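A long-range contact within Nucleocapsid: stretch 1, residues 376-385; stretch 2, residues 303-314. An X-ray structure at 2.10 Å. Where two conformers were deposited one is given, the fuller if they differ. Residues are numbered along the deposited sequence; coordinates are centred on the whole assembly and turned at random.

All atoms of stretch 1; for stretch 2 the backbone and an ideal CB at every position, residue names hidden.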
# COMPACT_ATOMS: atom_id res chain seq x y z
N HIS A 376 -7.41 -7.73 -1.53
CA HIS A 376 -6.05 -7.64 -2.13
C HIS A 376 -5.86 -6.25 -2.68
O HIS A 376 -6.81 -5.67 -3.27
CB HIS A 376 -5.86 -8.69 -3.19
CG HIS A 376 -4.46 -8.81 -3.74
ND1 HIS A 376 -3.94 -7.92 -4.64
CD2 HIS A 376 -3.50 -9.74 -3.52
CE1 HIS A 376 -2.72 -8.29 -4.96
NE2 HIS A 376 -2.42 -9.39 -4.30
N PRO A 377 -4.62 -5.68 -2.54
CA PRO A 377 -4.38 -4.30 -2.93
C PRO A 377 -4.42 -3.95 -4.39
O PRO A 377 -4.35 -2.74 -4.74
CB PRO A 377 -2.96 -4.03 -2.41
CG PRO A 377 -2.30 -5.36 -2.30
CD PRO A 377 -3.44 -6.23 -1.83
N ALA A 378 -4.50 -4.96 -5.23
CA ALA A 378 -4.58 -4.79 -6.68
C ALA A 378 -6.02 -4.84 -7.16
O ALA A 378 -6.24 -4.79 -8.36
CB ALA A 378 -3.79 -5.86 -7.37
N VAL A 379 -6.99 -4.93 -6.23
CA VAL A 379 -8.40 -5.00 -6.59
C VAL A 379 -9.05 -3.61 -6.53
O VAL A 379 -9.00 -2.92 -5.49
CB VAL A 379 -9.16 -6.00 -5.70
CG1 VAL A 379 -10.69 -6.08 -6.08
CG2 VAL A 379 -8.49 -7.38 -5.78
N LEU A 380 -9.62 -3.19 -7.66
CA LEU A 380 -10.33 -1.93 -7.77
C LEU A 380 -11.69 -1.93 -7.07
O LEU A 380 -12.33 -2.96 -6.96
CB LEU A 380 -10.52 -1.54 -9.23
CG LEU A 380 -11.00 -0.09 -9.52
CD1 LEU A 380 -10.05 0.98 -8.92
CD2 LEU A 380 -11.13 0.12 -11.01
N THR A 381 -12.07 -0.77 -6.57
CA THR A 381 -13.39 -0.48 -6.00
C THR A 381 -13.71 0.97 -6.36
O THR A 381 -12.81 1.74 -6.78
CB THR A 381 -13.48 -0.56 -4.43
OG1 THR A 381 -12.57 0.38 -3.87
CG2 THR A 381 -13.16 -1.94 -3.90
N ALA A 382 -14.99 1.35 -6.20
CA ALA A 382 -15.42 2.73 -6.44
C ALA A 382 -14.57 3.67 -5.58
O ALA A 382 -14.08 4.65 -6.07
CB ALA A 382 -16.98 2.92 -6.16
N GLY A 383 -14.36 3.33 -4.30
CA GLY A 383 -13.56 4.15 -3.43
C GLY A 383 -12.08 4.19 -3.84
O GLY A 383 -11.42 5.18 -3.56
N ARG A 384 -11.55 3.17 -4.51
CA ARG A 384 -10.15 3.18 -5.02
C ARG A 384 -9.94 3.98 -6.29
O ARG A 384 -8.82 4.24 -6.67
CB ARG A 384 -9.64 1.76 -5.14
CG ARG A 384 -9.25 1.24 -3.73
CD ARG A 384 -8.91 -0.22 -3.75
NE ARG A 384 -8.28 -0.62 -2.50
CZ ARG A 384 -7.82 -1.82 -2.22
NH1 ARG A 384 -7.90 -2.83 -3.12
NH2 ARG A 384 -7.29 -2.01 -1.02
N ILE A 385 -11.03 4.46 -6.92
CA ILE A 385 -10.90 5.32 -8.08
C ILE A 385 -10.07 6.59 -7.70
O ILE A 385 -9.28 7.12 -8.53
CB ILE A 385 -12.29 5.63 -8.73
CG1 ILE A 385 -12.76 4.42 -9.61
CG2 ILE A 385 -12.24 6.86 -9.61
CD1 ILE A 385 -12.04 4.22 -11.01
N UNK A 303 -1.21 -3.29 2.17
CA UNK A 303 -1.10 -1.84 1.92
C UNK A 303 -0.98 -1.58 0.44
O UNK A 303 -0.12 -2.15 -0.24
CB UNK A 303 0.10 -1.24 2.66
N UNK A 304 -1.83 -0.71 -0.06
CA UNK A 304 -1.84 -0.44 -1.47
C UNK A 304 -0.58 0.39 -1.85
O UNK A 304 -0.17 1.26 -1.12
CB UNK A 304 -3.13 0.29 -1.86
N UNK A 305 0.04 0.04 -2.96
CA UNK A 305 0.96 0.90 -3.59
C UNK A 305 0.17 1.67 -4.63
O UNK A 305 -0.22 1.12 -5.69
CB UNK A 305 2.14 0.13 -4.19
N UNK A 306 -0.06 2.94 -4.35
CA UNK A 306 -0.99 3.75 -5.08
C UNK A 306 -0.64 3.88 -6.54
O UNK A 306 -1.49 3.70 -7.40
CB UNK A 306 -1.08 5.14 -4.44
N UNK A 307 0.60 4.17 -6.84
CA UNK A 307 0.95 4.34 -8.19
C UNK A 307 1.00 2.99 -8.95
O UNK A 307 0.54 2.91 -10.09
CB UNK A 307 2.29 5.07 -8.27
N UNK A 308 1.52 1.95 -8.30
CA UNK A 308 1.61 0.64 -8.93
C UNK A 308 0.24 0.09 -9.29
O UNK A 308 -0.00 -0.35 -10.44
CB UNK A 308 2.34 -0.34 -8.01
N UNK A 309 -0.64 0.09 -8.28
CA UNK A 309 -1.98 -0.40 -8.46
C UNK A 309 -2.66 0.46 -9.50
O UNK A 309 -3.35 -0.05 -10.34
CB UNK A 309 -2.76 -0.40 -7.14
N UNK A 310 -2.46 1.77 -9.48
CA UNK A 310 -3.10 2.57 -10.49
C UNK A 310 -2.70 2.21 -11.94
O UNK A 310 -3.56 2.23 -12.84
CB UNK A 310 -2.78 4.04 -10.22
N UNK A 311 -1.42 1.89 -12.15
CA UNK A 311 -0.92 1.51 -13.47
C UNK A 311 -1.42 0.09 -13.85
O UNK A 311 -1.72 -0.18 -15.04
CB UNK A 311 0.61 1.57 -13.49
N UNK A 312 -1.52 -0.79 -12.86
CA UNK A 312 -2.07 -2.10 -13.08
C UNK A 312 -3.51 -1.98 -13.63
O UNK A 312 -3.90 -2.72 -14.55
CB UNK A 312 -2.04 -2.91 -11.78
N UNK A 313 -4.30 -1.04 -13.08
CA UNK A 313 -5.70 -0.89 -13.51
C UNK A 313 -5.77 -0.33 -14.90
O UNK A 313 -6.61 -0.76 -15.69
CB UNK A 313 -6.48 0.01 -12.55
N UNK A 314 -4.90 0.62 -15.21
CA UNK A 314 -4.78 1.07 -16.59
C UNK A 314 -4.47 -0.10 -17.53
O UNK A 314 -5.16 -0.28 -18.54
CB UNK A 314 -3.69 2.14 -16.70

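Position 303 has extended backbone angles, and its CA-to-CB bond points away from stretch 1, with nothing of that stretch within 5.5 Å of the ideal CB, so almost any side chain would suit. The residue is Gln303, which meets stretch 1 through its backbone: its O lies 4.0 Å from Pro377 CB.

At 304 the bond points sideways, yet the ideal CB is 4.4 Å from Pro377 O and 4.8 Å from Arg384 NH2. An aliphatic chain could pack on the proline, while an acidic or amide group might seek the guanidinium. Ile304 is deposited, taking the apolar option: its CB is 4.2 Å from Pro377 CB, and its CD1 lies over one face of the guanidinium, 4.1 Å from Arg384 NE.

Position 305 has phi/psi of -94/107 and directly precedes helical angles, which favours a capping residue such as Asp, Asn, Ser or Thr. Asp305 fills the N-cap, its OD1 accepting a weak bond from the backbone N of 308 at 3.3 Å.

Positions 306, 307 and 308 have no stretch 1 atom within 5.5 Å of their ideal CBs, so the contact hardly restricts them. They are Thr306, Val307 and Phe308.

Position 309 points toward stretch 1, its ideal CB only 3.7 Å from Pro377 O and 4.8 Å from Ala378 CA. So little space beside a carbonyl favours a small residue, with Ser or Thr able to donate and Ala merely fitting. Ser309 uses the m rotamer, and its OG donates to Pro377 O at 2.7 Å.

Positions 310 and 311 turn sideways and out of reach, respectively, leaving the choice open. Ser310 donates from OG to Thr306 O at 2.9 Å; 311 is Tyr311.

At 312 the bond points toward stretch 1, but the ideal CB has no neighbour there within 5.5 Å. A long chain, aliphatic or aromatic, could bridge the gap to Ala378. Tyr312 does so: its CE2 is 4.0 Å from Ala378 CB, and Ala378 O lies at the ring edge, 3.6 Å from that same CE2.

Position 313 also points toward stretch 1, its ideal CB 4.9 Å from Leu380 CD2. The leucine offers an apolar surface and Ala378 O an acceptor, so a large side chain with a donor suits, though a purely apolar one could pack too. Trp313 supplies both features and has the largest covered area. Its NE1 donates to Ala378 O at 2.7 Å (149°), while Leu380 CD1 sits 3.6 Å from the centroid of its six-membered ring, 10° off the normal, a CH-pi contact.

Position 314, out of reach, is Leu314.

Stretch 2 303-314: QIDTVFSSYYWL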
# COMPACT_ATOMS: atom_id res chain seq x y z
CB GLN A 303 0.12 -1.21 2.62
CG GLN A 303 -0.13 -0.77 4.06
CD GLN A 303 1.15 -0.39 4.77
OE1 GLN A 303 2.15 0.01 4.13
NE2 GLN A 303 1.13 -0.51 6.08
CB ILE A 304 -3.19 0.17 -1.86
CG1 ILE A 304 -3.22 0.43 -3.36
CG2 ILE A 304 -3.51 1.46 -1.05
CD1 ILE A 304 -4.68 0.69 -3.87
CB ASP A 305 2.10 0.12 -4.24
CG ASP A 305 3.16 1.04 -4.85
OD1 ASP A 305 2.79 2.16 -5.24
OD2 ASP A 305 4.36 0.63 -4.94
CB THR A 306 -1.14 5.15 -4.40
OG1 THR A 306 -1.71 4.96 -3.11
CG2 THR A 306 -2.06 6.15 -5.19
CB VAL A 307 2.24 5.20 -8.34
CG1 VAL A 307 3.47 4.44 -7.91
CG2 VAL A 307 2.37 5.67 -9.82
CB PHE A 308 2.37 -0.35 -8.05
CG PHE A 308 2.51 -1.72 -8.64
CD1 PHE A 308 3.24 -1.92 -9.81
CD2 PHE A 308 1.88 -2.80 -8.08
CE1 PHE A 308 3.36 -3.14 -10.37
CE2 PHE A 308 1.98 -4.02 -8.61
CZ PHE A 308 2.73 -4.23 -9.77
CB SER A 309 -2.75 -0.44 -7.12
OG SER A 309 -2.48 -1.60 -6.34
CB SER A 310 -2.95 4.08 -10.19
OG SER A 310 -3.75 4.41 -9.00
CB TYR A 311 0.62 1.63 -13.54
CG TYR A 311 1.04 2.94 -14.14
CD1 TYR A 311 1.06 3.12 -15.49
CD2 TYR A 311 1.38 4.03 -13.34
CE1 TYR A 311 1.44 4.34 -16.06
CE2 TYR A 311 1.75 5.24 -13.89
CZ TYR A 311 1.78 5.39 -15.25
OH TYR A 311 2.11 6.59 -15.76
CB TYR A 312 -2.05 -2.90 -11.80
CG TYR A 312 -2.71 -4.22 -11.93
CD1 TYR A 312 -2.20 -5.18 -12.80
CD2 TYR A 312 -3.85 -4.53 -11.20
CE1 TYR A 312 -2.81 -6.44 -12.94
CE2 TYR A 312 -4.48 -5.81 -11.34
CZ TYR A 312 -3.96 -6.74 -12.20
OH TYR A 312 -4.57 -7.98 -12.35
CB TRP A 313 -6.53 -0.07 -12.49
CG TRP A 313 -6.64 -0.79 -11.14
CD1 TRP A 313 -6.79 -2.16 -10.94
CD2 TRP A 313 -6.58 -0.20 -9.86
NE1 TRP A 313 -6.85 -2.43 -9.60
CE2 TRP A 313 -6.72 -1.25 -8.91
CE3 TRP A 313 -6.44 1.11 -9.40
CZ2 TRP A 313 -6.72 -1.03 -7.56
CZ3 TRP A 313 -6.43 1.34 -8.06
CH2 TRP A 313 -6.57 0.27 -7.14
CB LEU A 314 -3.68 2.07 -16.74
CG LEU A 314 -3.75 3.43 -16.10
CD1 LEU A 314 -2.51 4.21 -16.60
CD2 LEU A 314 -5.08 4.17 -16.44
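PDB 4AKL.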